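Local atomic coordinates of DUF4875 domain-containing protein (Desulfovibrio piger, PDB entry 4LG3), a protein that is of unknown function, belongs to the DUF4875 family of the CamS-like clan, and contains a mixed beta-sheet with a helix packed on it. Residues Val29-Val34 with Ala58-Ala63; Asp47-Ser52 with Gly122-Glu127; Leu93-Tyr98 with Thr115-Pro120. All coordinates share one frame; numbering follows the deposited sequence.

Interaction 1 (Val29-Val34 with Ala58-Ala63); sequences VRIVLV and ATVIAA
Strand 29-34 and the helical turn 58-63 run obliquely to each other, their N-to-C directions 133° apart and their axes approaching to 10.4 Å, a spacing bridged entirely by side chains. Ile31 carries most of the contact. Its CA-CB bond points at the helix, CG1 sits between the backbone N and the carbonyl carbon (chi1 62°), and the chain runs on extended (chi2 161°), which carries CD1 across. CD1 lands among three residues on one side of the helix: it lies 3.9 Å from Thr59 CG2 and 4.0 Å from Ala63 CB, one turn further on, with Val60 CG1 at 4.3 Å. Leu33 begins less directly aimed, but its CG lies anti to the carbonyl carbon and swings the branch inward, bringing CD2 to 3.9 Å from Thr59 CG2. The Thr59 methyl is thus touched by both strand residues, whose side chains cross that of Thr59 obliquely. Its CG2, anti to the backbone N, faces the strand, while OG1 is buried but satisfied, bonded to Gln55 O in the preceding turn and to Gln8 N. Phe10 of strand 10-18 touches both Ile31 and Ala63, and Leu80 of strand 75-81 touches both Ile31 and Val60. Strand 26-36 lies parallel to strand 75-81, and helix 53-71 comes between them in the chain, lying against the sheet. The packing of Ile31 on Thr59, Val60 and Ala63, and of Leu33 on Thr59, is therefore the strand-to-helix interface of a beta-alpha-beta crossover, here with the short strand 42-44 inserted before the helix.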
ATOM      1  N   VAL A  29      -0.340 -10.254  -2.322  1.00 35.04           N
ATOM      2  CA  VAL A  29      -1.592  -9.503  -2.397  1.00 31.83           C
ATOM      3  C   VAL A  29      -1.357  -8.012  -2.208  1.00 36.63           C
ATOM      4  O   VAL A  29      -0.627  -7.596  -1.305  1.00 34.67           O
ATOM      5  CB  VAL A  29      -2.636 -10.039  -1.341  1.00 31.45           C
ATOM      6  CG1 VAL A  29      -3.989  -9.351  -1.509  1.00 28.93           C
ATOM      7  CG2 VAL A  29      -2.805 -11.555  -1.425  1.00 30.59           C
ATOM      8  N   ARG A  30      -2.054  -7.211  -3.028  1.00 35.16           N
ATOM      9  CA  ARG A  30      -2.120  -5.745  -2.918  1.00 33.38           C
ATOM     10  C   ARG A  30      -3.503  -5.405  -2.437  1.00 38.59           C
ATOM     11  O   ARG A  30      -4.491  -5.900  -2.992  1.00 39.22           O
ATOM     12  CB  ARG A  30      -1.816  -5.044  -4.235  1.00 31.26           C
ATOM     13  CG  ARG A  30      -0.460  -5.386  -4.836  1.00 32.77           C
ATOM     14  CD  ARG A  30      -0.083  -4.337  -5.863  1.00 42.19           C
ATOM     15  NE  ARG A  30       0.469  -3.133  -5.226  1.00 46.35           N
ATOM     16  CZ  ARG A  30       1.767  -2.857  -5.141  1.00 51.17           C
ATOM     17  NH1 ARG A  30       2.662  -3.674  -5.678  1.00 36.42           N
ATOM     18  NH2 ARG A  30       2.175  -1.743  -4.555  1.00 38.62           N
ATOM     19  N   ILE A  31      -3.589  -4.599  -1.377  1.00 35.01           N
ATOM     20  CA  ILE A  31      -4.867  -4.211  -0.803  1.00 34.17           C
ATOM     21  C   ILE A  31      -4.957  -2.694  -0.767  1.00 39.79           C
ATOM     22  O   ILE A  31      -3.940  -2.005  -0.905  1.00 40.95           O
ATOM     23  CB  ILE A  31      -5.108  -4.866   0.607  1.00 36.37           C
ATOM     24  CG1 ILE A  31      -4.066  -4.439   1.648  1.00 34.53           C
ATOM     25  CG2 ILE A  31      -5.257  -6.420   0.504  1.00 37.58           C
ATOM     26  CD1 ILE A  31      -4.478  -4.659   3.130  1.00 41.18           C
ATOM     27  N   VAL A  32      -6.184  -2.174  -0.604  1.00 35.54           N
ATOM     28  CA  VAL A  32      -6.465  -0.739  -0.431  1.00 34.92           C
ATOM     29  C   VAL A  32      -7.472  -0.591   0.714  1.00 41.11           C
ATOM     30  O   VAL A  32      -8.269  -1.511   0.955  1.00 40.05           O
ATOM     31  CB  VAL A  32      -6.973   0.021  -1.709  1.00 37.41           C
ATOM     32  CG1 VAL A  32      -5.898   0.126  -2.783  1.00 36.74           C
ATOM     33  CG2 VAL A  32      -8.270  -0.580  -2.265  1.00 36.96           C
ATOM     34  N   LEU A  33      -7.480   0.596   1.361  1.00 39.33           N
ATOM     35  CA  LEU A  33      -8.451   0.928   2.386  1.00 40.02           C
ATOM     36  C   LEU A  33      -9.751   1.321   1.732  1.00 45.07           C
ATOM     37  O   LEU A  33      -9.741   2.080   0.753  1.00 46.13           O
ATOM     38  CB  LEU A  33      -7.968   2.060   3.293  1.00 40.46           C
ATOM     39  CG  LEU A  33      -6.737   1.812   4.137  1.00 43.93           C
ATOM     40  CD1 LEU A  33      -6.447   3.029   4.982  1.00 44.71           C
ATOM     41  CD2 LEU A  33      -6.865   0.527   4.990  1.00 42.06           C
ATOM     42  N   VAL A  34     -10.869   0.823   2.270  1.00 40.12           N
ATOM     43  CA  VAL A  34     -12.196   1.144   1.739  1.00 39.87           C
ATOM     44  C   VAL A  34     -13.119   1.687   2.825  1.00 45.15           C
ATOM     45  O   VAL A  34     -12.856   1.553   4.026  1.00 44.28           O
ATOM     46  CB  VAL A  34     -12.873  -0.048   1.007  1.00 42.51           C
ATOM     47  CG1 VAL A  34     -12.049  -0.487  -0.203  1.00 41.55           C
ATOM     48  CG2 VAL A  34     -13.146  -1.217   1.958  1.00 41.36           C
ATOM     49  N   ALA A  58      -1.852  -3.092  11.616  1.00 43.98           N
ATOM     50  CA  ALA A  58      -2.891  -4.060  11.990  1.00 43.79           C
ATOM     51  C   ALA A  58      -3.676  -4.543  10.773  1.00 46.08           C
ATOM     52  O   ALA A  58      -4.096  -5.695  10.757  1.00 45.76           O
ATOM     53  CB  ALA A  58      -3.841  -3.459  13.007  1.00 45.64           C
ATOM     54  N   THR A  59      -3.838  -3.677   9.748  1.00 40.38           N
ATOM     55  CA  THR A  59      -4.565  -3.988   8.517  1.00 38.16           C
ATOM     56  C   THR A  59      -3.795  -5.044   7.695  1.00 40.65           C
ATOM     57  O   THR A  59      -4.393  -6.043   7.270  1.00 40.42           O
ATOM     58  CB  THR A  59      -4.822  -2.690   7.727  1.00 43.39           C
ATOM     59  OG1 THR A  59      -5.548  -1.803   8.567  1.00 44.56           O
ATOM     60  CG2 THR A  59      -5.636  -2.913   6.439  1.00 38.18           C
ATOM     61  N   VAL A  60      -2.478  -4.840   7.505  1.00 35.17           N
ATOM     62  CA  VAL A  60      -1.650  -5.756   6.725  1.00 35.45           C
ATOM     63  C   VAL A  60      -1.421  -7.053   7.497  1.00 42.91           C
ATOM     64  O   VAL A  60      -1.416  -8.116   6.872  1.00 44.02           O
ATOM     65  CB  VAL A  60      -0.322  -5.142   6.153  1.00 37.61           C
ATOM     66  CG1 VAL A  60      -0.629  -4.109   5.053  1.00 35.72           C
ATOM     67  CG2 VAL A  60       0.561  -4.543   7.251  1.00 37.70           C
ATOM     68  N   ILE A  61      -1.299  -6.977   8.846  1.00 40.79           N
ATOM     69  CA  ILE A  61      -1.169  -8.161   9.698  1.00 40.18           C
ATOM     70  C   ILE A  61      -2.414  -9.032   9.522  1.00 43.63           C
ATOM     71  O   ILE A  61      -2.264 -10.205   9.222  1.00 45.04           O
ATOM     72  CB  ILE A  61      -0.888  -7.801  11.193  1.00 44.24           C
ATOM     73  CG1 ILE A  61       0.530  -7.156  11.339  1.00 45.15           C
ATOM     74  CG2 ILE A  61      -1.003  -9.040  12.115  1.00 42.24           C
ATOM     75  CD1 ILE A  61       0.731  -6.311  12.640  1.00 45.25           C
ATOM     76  N   ALA A  62      -3.625  -8.457   9.654  1.00 40.58           N
ATOM     77  CA  ALA A  62      -4.914  -9.160   9.537  1.00 40.46           C
ATOM     78  C   ALA A  62      -5.128  -9.720   8.146  1.00 45.53           C
ATOM     79  O   ALA A  62      -5.646 -10.821   8.030  1.00 45.74           O
ATOM     80  CB  ALA A  62      -6.061  -8.232   9.890  1.00 41.49           C
ATOM     81  N   ALA A  63      -4.731  -8.978   7.085  1.00 41.80           N
ATOM     82  CA  ALA A  63      -4.854  -9.449   5.717  1.00 39.47           C
ATOM     83  C   ALA A  63      -3.922 -10.653   5.501  1.00 44.49           C
ATOM     84  O   ALA A  63      -4.366 -11.661   4.949  1.00 45.62           O
ATOM     85  CB  ALA A  63      -4.533  -8.325   4.753  1.00 38.86           C
TER

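Interaction 2 (Asp47-Ser52 with Gly122-Glu127)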
ATOM      1  N   ASP A  47     -10.146   9.775   2.643  1.00 48.26           N
ATOM      2  CA  ASP A  47      -9.096  10.402   3.443  1.00 47.01           C
ATOM      3  C   ASP A  47      -8.640   9.441   4.541  1.00 46.57           C
ATOM      4  O   ASP A  47      -9.444   9.052   5.366  1.00 46.68           O
ATOM      5  CB  ASP A  47      -9.617  11.733   4.042  1.00 50.97           C
ATOM      6  CG  ASP A  47      -8.558  12.702   4.568  1.00 59.58           C
ATOM      7  OD1 ASP A  47      -7.745  12.290   5.422  1.00 59.55           O
ATOM      8  OD2 ASP A  47      -8.587  13.895   4.168  1.00 65.47           O
ATOM      9  N   SER A  48      -7.366   9.056   4.543  1.00 41.66           N
ATOM     10  CA  SER A  48      -6.802   8.160   5.566  1.00 40.91           C
ATOM     11  C   SER A  48      -5.758   8.896   6.475  1.00 45.62           C
ATOM     12  O   SER A  48      -5.034   8.243   7.239  1.00 44.12           O
ATOM     13  CB  SER A  48      -6.177   6.917   4.919  1.00 42.12           C
ATOM     14  OG  SER A  48      -5.294   7.204   3.847  1.00 45.14           O
ATOM     15  N   SER A  49      -5.744  10.241   6.463  1.00 43.74           N
ATOM     16  CA  SER A  49      -4.745  10.995   7.244  1.00 45.21           C
ATOM     17  C   SER A  49      -4.924  10.862   8.769  1.00 51.35           C
ATOM     18  O   SER A  49      -3.975  11.150   9.521  1.00 51.25           O
ATOM     19  CB  SER A  49      -4.716  12.462   6.841  1.00 45.50           C
ATOM     20  OG  SER A  49      -6.008  13.022   6.979  1.00 48.45           O
ATOM     21  N   THR A  50      -6.099  10.370   9.211  1.00 48.44           N
ATOM     22  CA  THR A  50      -6.403  10.150  10.636  1.00 50.01           C
ATOM     23  C   THR A  50      -6.191   8.684  11.034  1.00 52.19           C
ATOM     24  O   THR A  50      -6.373   8.348  12.196  1.00 54.41           O
ATOM     25  CB  THR A  50      -7.815  10.595  10.973  1.00 63.95           C
ATOM     26  OG1 THR A  50      -8.735   9.865  10.151  1.00 72.80           O
ATOM     27  CG2 THR A  50      -7.993  12.089  10.822  1.00 61.19           C
ATOM     28  N   VAL A  51      -5.795   7.828  10.079  1.00 46.13           N
ATOM     29  CA  VAL A  51      -5.483   6.419  10.310  1.00 44.44           C
ATOM     30  C   VAL A  51      -4.043   6.368  10.861  1.00 48.35           C
ATOM     31  O   VAL A  51      -3.125   6.890  10.229  1.00 46.50           O
ATOM     32  CB  VAL A  51      -5.678   5.534   9.043  1.00 44.62           C
ATOM     33  CG1 VAL A  51      -5.406   4.072   9.347  1.00 43.06           C
ATOM     34  CG2 VAL A  51      -7.087   5.693   8.479  1.00 43.74           C
ATOM     35  N   SER A  52      -3.871   5.816  12.081  1.00 44.99           N
ATOM     36  CA  SER A  52      -2.563   5.702  12.714  1.00 44.32           C
ATOM     37  C   SER A  52      -1.672   4.638  12.034  1.00 50.41           C
ATOM     38  O   SER A  52      -2.159   3.781  11.289  1.00 49.43           O
ATOM     39  CB  SER A  52      -2.718   5.371  14.187  1.00 43.88           C
ATOM     40  OG  SER A  52      -3.278   4.082  14.346  1.00 47.51           O
ATOM     41  N   GLY A 122      -1.954   7.846   7.113  1.00 48.32           N
ATOM     42  CA  GLY A 122      -2.472   7.714   5.754  1.00 46.33           C
ATOM     43  C   GLY A 122      -2.453   9.066   5.059  1.00 49.51           C
ATOM     44  O   GLY A 122      -1.855  10.015   5.571  1.00 52.07           O
ATOM     45  N   LEU A 123      -3.125   9.203   3.917  1.00 44.33           N
ATOM     46  CA  LEU A 123      -3.054  10.466   3.166  1.00 44.07           C
ATOM     47  C   LEU A 123      -4.366  11.242   3.153  1.00 50.37           C
ATOM     48  O   LEU A 123      -5.445  10.665   3.295  1.00 50.13           O
ATOM     49  CB  LEU A 123      -2.592  10.204   1.702  1.00 42.70           C
ATOM     50  CG  LEU A 123      -1.352   9.278   1.455  1.00 45.08           C
ATOM     51  CD1 LEU A 123      -0.958   9.288   0.003  1.00 45.06           C
ATOM     52  CD2 LEU A 123      -0.129   9.688   2.297  1.00 44.01           C
ATOM     53  N   THR A 124      -4.267  12.566   2.974  1.00 49.42           N
ATOM     54  CA  THR A 124      -5.432  13.455   2.898  1.00 50.74           C
ATOM     55  C   THR A 124      -6.080  13.297   1.527  1.00 54.66           C
ATOM     56  O   THR A 124      -5.427  12.844   0.584  1.00 55.01           O
ATOM     57  CB  THR A 124      -5.041  14.931   3.151  1.00 54.99           C
ATOM     58  OG1 THR A 124      -4.204  15.393   2.095  1.00 55.34           O
ATOM     59  CG2 THR A 124      -4.345  15.149   4.469  1.00 49.68           C
ATOM     60  N   ALA A 125      -7.333  13.722   1.393  1.00 51.54           N
ATOM     61  CA  ALA A 125      -8.037  13.695   0.103  1.00 51.06           C
ATOM     62  C   ALA A 125      -7.237  14.461  -0.956  1.00 55.28           C
ATOM     63  O   ALA A 125      -7.154  14.016  -2.100  1.00 52.97           O
ATOM     64  CB  ALA A 125      -9.425  14.295   0.252  1.00 53.07           C
ATOM     65  N   GLN A 126      -6.618  15.600  -0.555  1.00 54.43           N
ATOM     66  CA  GLN A 126      -5.811  16.428  -1.456  1.00 54.88           C
ATOM     67  C   GLN A 126      -4.543  15.694  -1.906  1.00 55.64           C
ATOM     68  O   GLN A 126      -4.207  15.732  -3.087  1.00 54.16           O
ATOM     69  CB  GLN A 126      -5.455  17.756  -0.810  1.00 57.91           C
ATOM     70  CG  GLN A 126      -5.111  18.802  -1.846  1.00 65.57           C
ATOM     71  CD  GLN A 126      -4.450  19.990  -1.245  1.00 81.89           C
ATOM     72  OE1 GLN A 126      -3.356  19.902  -0.681  1.00 79.83           O
ATOM     73  NE2 GLN A 126      -5.073  21.133  -1.412  1.00 78.65           N
ATOM     74  N   GLU A 127      -3.870  15.004  -0.966  1.00 51.04           N
ATOM     75  CA  GLU A 127      -2.665  14.211  -1.251  1.00 47.63           C
ATOM     76  C   GLU A 127      -2.992  13.072  -2.230  1.00 48.39           C
ATOM     77  O   GLU A 127      -2.231  12.819  -3.164  1.00 48.49           O
ATOM     78  CB  GLU A 127      -2.057  13.668   0.041  1.00 46.97           C
ATOM     79  CG  GLU A 127      -1.216  14.694   0.794  1.00 46.72           C
ATOM     80  CD  GLU A 127      -0.845  14.334   2.224  1.00 49.06           C
ATOM     81  OE1 GLU A 127      -1.525  13.483   2.840  1.00 53.01           O
ATOM     82  OE2 GLU A 127       0.091  14.965   2.757  1.00 55.07           O
TER
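The Asp47 carboxylate is gripped from its rim and over one face. At the rim, OD1 takes two bonds from Ser49: the hydroxyl OG approaches on the syn lone pair at a very short 2.4 Å, and the backbone N of Ser49 donates to the anti lone pair of OD1. Over the face, Ala125 N bonds to OD2 at 3.1 Å, coming from 70° out of the carboxylate plane. The second flat group, the Glu127 carboxylate, offers the anti lone pair of OE1 to Thr124 N in a nearly straight bond of 2.9 Å; Arg121 also forms a salt bridge with OE1. Glu127 N in turn donates to Thr124 OG1, which makes the pair a capping box with Thr124 as N-cap of helix 125-137, while the bond from Ser49 N to Asp47 OD1 forms an Asx turn. With CG anti to the backbone N (chi1 -163°), Asp47 brings OD2 to Ala125 N in the first turn of that helix, whose N-terminal end would probably stabilise the negative charge. Ser48 is held to the Leu123 backbone by two bonds: Ser48 N donates to Leu123 O at 2.8 Å, in the carbonyl plane, and Ser48 OG, between its backbone N and carbonyl carbon, accepts from Leu123 N at 3.0 Å. Ser48 also opens a type I turn that ends at Val51, whose carbonyl receives a weak bond from Gly122 N. Backbones pack tightly here, with Gly122 CA only 3.0 Å from Ser48 O. The Thr124 methyl CG2 rests against Ser49 CB at 3.6 Å.

Interaction 3 (Leu93-Tyr98 with Thr115-Pro120). With SO4 (sulfate ion), chain D.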
ATOM      1  N   LEU A  93       1.524   2.384   1.809  1.00 37.52           N
ATOM      2  CA  LEU A  93       1.184   2.817   3.159  1.00 36.96           C
ATOM      3  C   LEU A  93       1.688   1.805   4.216  1.00 41.83           C
ATOM      4  O   LEU A  93       1.990   2.195   5.337  1.00 43.58           O
ATOM      5  CB  LEU A  93      -0.330   3.010   3.306  1.00 35.64           C
ATOM      6  CG  LEU A  93      -0.993   4.141   2.523  1.00 38.58           C
ATOM      7  CD1 LEU A  93      -2.431   4.306   2.958  1.00 37.01           C
ATOM      8  CD2 LEU A  93      -0.213   5.485   2.657  1.00 40.55           C
ATOM      9  N   ALA A  94       1.785   0.515   3.858  1.00 36.63           N
ATOM     10  CA  ALA A  94       2.199  -0.538   4.778  1.00 36.51           C
ATOM     11  C   ALA A  94       2.495  -1.812   4.038  1.00 39.55           C
ATOM     12  O   ALA A  94       1.900  -2.062   2.985  1.00 39.07           O
ATOM     13  CB  ALA A  94       1.084  -0.805   5.818  1.00 38.02           C
ATOM     14  N   THR A  95       3.363  -2.659   4.626  1.00 36.57           N
ATOM     15  CA  THR A  95       3.744  -3.981   4.114  1.00 36.41           C
ATOM     16  C   THR A  95       3.953  -4.959   5.256  1.00 42.92           C
ATOM     17  O   THR A  95       4.350  -4.554   6.351  1.00 42.81           O
ATOM     18  CB  THR A  95       5.057  -3.958   3.256  1.00 41.55           C
ATOM     19  OG1 THR A  95       6.174  -3.593   4.070  1.00 42.92           O
ATOM     20  CG2 THR A  95       4.983  -3.090   2.038  1.00 35.95           C
ATOM     21  N   ALA A  96       3.793  -6.265   4.958  1.00 40.55           N
ATOM     22  CA  ALA A  96       4.036  -7.366   5.885  1.00 40.61           C
ATOM     23  C   ALA A  96       4.121  -8.684   5.137  1.00 43.48           C
ATOM     24  O   ALA A  96       3.302  -8.958   4.254  1.00 41.55           O
ATOM     25  CB  ALA A  96       2.934  -7.438   6.952  1.00 41.41           C
ATOM     26  N   THR A  97       5.118  -9.500   5.498  1.00 40.08           N
ATOM     27  CA  THR A  97       5.289 -10.847   4.987  1.00 38.77           C
ATOM     28  C   THR A  97       5.147 -11.801   6.201  1.00 42.81           C
ATOM     29  O   THR A  97       5.761 -11.603   7.240  1.00 42.41           O
ATOM     30  CB  THR A  97       6.582 -10.987   4.179  1.00 47.45           C
ATOM     31  OG1 THR A  97       6.530 -10.088   3.043  1.00 50.78           O
ATOM     32  CG2 THR A  97       6.797 -12.417   3.694  1.00 45.34           C
ATOM     33  N   TYR A  98       4.304 -12.802   6.043  1.00 39.98           N
ATOM     34  CA  TYR A  98       3.938 -13.800   7.033  1.00 39.99           C
ATOM     35  C   TYR A  98       4.218 -15.218   6.549  1.00 44.72           C
ATOM     36  O   TYR A  98       3.736 -15.613   5.481  1.00 46.30           O
ATOM     37  CB  TYR A  98       2.442 -13.642   7.334  1.00 39.97           C
ATOM     38  CG  TYR A  98       1.863 -14.577   8.383  1.00 42.39           C
ATOM     39  CD1 TYR A  98       2.576 -14.890   9.544  1.00 45.01           C
ATOM     40  CD2 TYR A  98       0.561 -15.062   8.265  1.00 42.20           C
ATOM     41  CE1 TYR A  98       2.019 -15.687  10.542  1.00 46.41           C
ATOM     42  CE2 TYR A  98      -0.007 -15.862   9.259  1.00 44.11           C
ATOM     43  CZ  TYR A  98       0.735 -16.187  10.388  1.00 53.81           C
ATOM     44  OH  TYR A  98       0.198 -16.965  11.381  1.00 56.83           O
ATOM     45  N   THR A 115       9.628  -7.773   6.755  1.00 45.34           N
ATOM     46  CA  THR A 115       9.330  -6.672   5.830  1.00 44.19           C
ATOM     47  C   THR A 115       8.160  -5.891   6.393  1.00 47.46           C
ATOM     48  O   THR A 115       7.161  -5.619   5.705  1.00 48.09           O
ATOM     49  CB  THR A 115       9.101  -7.210   4.382  1.00 56.70           C
ATOM     50  OG1 THR A 115      10.044  -8.243   4.098  1.00 65.10           O
ATOM     51  CG2 THR A 115       9.225  -6.116   3.321  1.00 51.43           C
ATOM     52  N   LEU A 116       8.283  -5.558   7.685  1.00 43.76           N
ATOM     53  CA  LEU A 116       7.244  -4.857   8.417  1.00 42.15           C
ATOM     54  C   LEU A 116       7.420  -3.379   8.227  1.00 43.89           C
ATOM     55  O   LEU A 116       8.413  -2.834   8.675  1.00 44.76           O
ATOM     56  CB  LEU A 116       7.287  -5.252   9.897  1.00 43.01           C
ATOM     57  CG  LEU A 116       7.172  -6.753  10.200  1.00 46.39           C
ATOM     58  CD1 LEU A 116       7.329  -7.027  11.713  1.00 46.08           C
ATOM     59  CD2 LEU A 116       5.879  -7.355   9.611  1.00 45.35           C
ATOM     60  N   GLN A 117       6.524  -2.753   7.467  1.00 38.47           N
ATOM     61  CA  GLN A 117       6.587  -1.319   7.202  1.00 39.23           C
ATOM     62  C   GLN A 117       5.241  -0.692   7.314  1.00 43.03           C
ATOM     63  O   GLN A 117       4.246  -1.339   7.034  1.00 44.16           O
ATOM     64  CB  GLN A 117       7.164  -0.983   5.810  1.00 39.62           C
ATOM     65  CG  GLN A 117       8.564  -1.477   5.551  1.00 36.52           C
ATOM     66  CD  GLN A 117       8.967  -1.137   4.144  1.00 62.01           C
ATOM     67  OE1 GLN A 117       9.787  -0.245   3.912  1.00 53.47           O
ATOM     68  NE2 GLN A 117       8.397  -1.844   3.163  1.00 54.65           N
ATOM     69  N   ALA A 118       5.203   0.556   7.749  1.00 40.25           N
ATOM     70  CA  ALA A 118       3.984   1.351   7.830  1.00 41.16           C
ATOM     71  C   ALA A 118       4.358   2.819   7.845  1.00 48.46           C
ATOM     72  O   ALA A 118       5.379   3.187   8.433  1.00 50.80           O
ATOM     73  CB  ALA A 118       3.155   0.982   9.059  1.00 42.49           C
ATOM     74  N   THR A 119       3.579   3.644   7.143  1.00 44.95           N
ATOM     75  CA  THR A 119       3.793   5.093   7.110  1.00 45.46           C
ATOM     76  C   THR A 119       3.296   5.665   8.461  1.00 51.75           C
ATOM     77  O   THR A 119       2.407   5.064   9.078  1.00 50.80           O
ATOM     78  CB  THR A 119       3.072   5.722   5.900  1.00 46.03           C
ATOM     79  OG1 THR A 119       1.717   5.292   5.884  1.00 44.10           O
ATOM     80  CG2 THR A 119       3.728   5.415   4.578  1.00 43.43           C
ATOM     81  N   PRO A 120       3.788   6.831   8.937  1.00 50.64           N
ATOM     82  CA  PRO A 120       3.285   7.347  10.242  1.00 51.36           C
ATOM     83  C   PRO A 120       1.789   7.691  10.245  1.00 55.26           C
ATOM     84  O   PRO A 120       1.204   7.813  11.312  1.00 57.46           O
ATOM     85  CB  PRO A 120       4.146   8.584  10.509  1.00 54.51           C
ATOM     86  CG  PRO A 120       4.798   8.924   9.206  1.00 58.06           C
ATOM     87  CD  PRO A 120       4.873   7.674   8.387  1.00 51.87           C
TER
HETATM   88  S   SO4 D 301       1.759 -16.003  14.838  1.00 92.42           S
HETATM   89  O1  SO4 D 301       0.488 -16.091  15.571  1.00 93.95           O
HETATM   90  O2  SO4 D 301       1.657 -16.831  13.633  1.00 91.99           O
HETATM   91  O3  SO4 D 301       2.041 -14.590  14.515  1.00 90.94           O
HETATM   92  O4  SO4 D 301       2.844 -16.519  15.675  1.00 93.50           O
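Backbone hydrogen bonds join the two antiparallel strands, whose axes come within 4.4 Å. Thr95 and Gln117 form a hydrogen-bonded pair: Thr95 N donates to Gln117 O at 2.9 Å and Gln117 N returns the bond to Thr95 O at 3.0 Å. Just past the end of strand 113-118, Thr119 N donates to Leu93 O at 2.8 Å. On the face of Thr95 and Gln117 a hydrogen-bond chain runs from the Gln117 amide through the Thr95 hydroxyl to the Thr115 carbonyl. Thr95 OG1, placed between the backbone N and the carbonyl carbon (chi1 65°), donates to Thr115 O at 2.8 Å and accepts from Gln117 NE2 at 3.0 Å, the hydroxyl lying almost in the amide plane. The extended Gln117 chain runs beside Thr95 to make that bond. Apolar contacts occupy the other face: Ala94 CB meets Ala118 CB at 4.2 Å across their non-hydrogen-bonded pair, and Leu116 CD2 reaches back to Ala96 CB. At the C-terminal end of strand 92-98 a sulfate ion, probably from the crystallisation liquor, accepts a 2.7 Å bond at O2 from Tyr98 OH, in the plane of the ring, and a second from Trp113 NE1, whose ring stacks on that of Tyr98. Leu93 and Ala94 both face Leu80 of strand 75-81, a classic beta bulge on the other edge of strand 92-98. With strand 113-118 on this edge, the three consecutive strands form an antiparallel meander.

Val60 ties interaction 1 to interaction 3: from helix 53-71 its CG1 packs on Ala94 CB and its CG2 on Ala96 CB, each at 3.8 Å, so the same helix lies over strands 26-36 and 92-98 of one sheet. Their centres are about 10 Å apart. Interaction 2 sits at the end of this layer, about 16 Å and 17 Å between centres from interactions 1 and 3. It meets them through Leu33 CD1, 3.9 Å from Ser48 CB, and Leu93 CD2, 4.1 Å from Leu123 CG. Segment 47-52 leads into helix 53-71, whereas 122-127 follows strand 113-118. The sulfate lies at the other end of strand 92-98 from Leu93 and marks no known functional site.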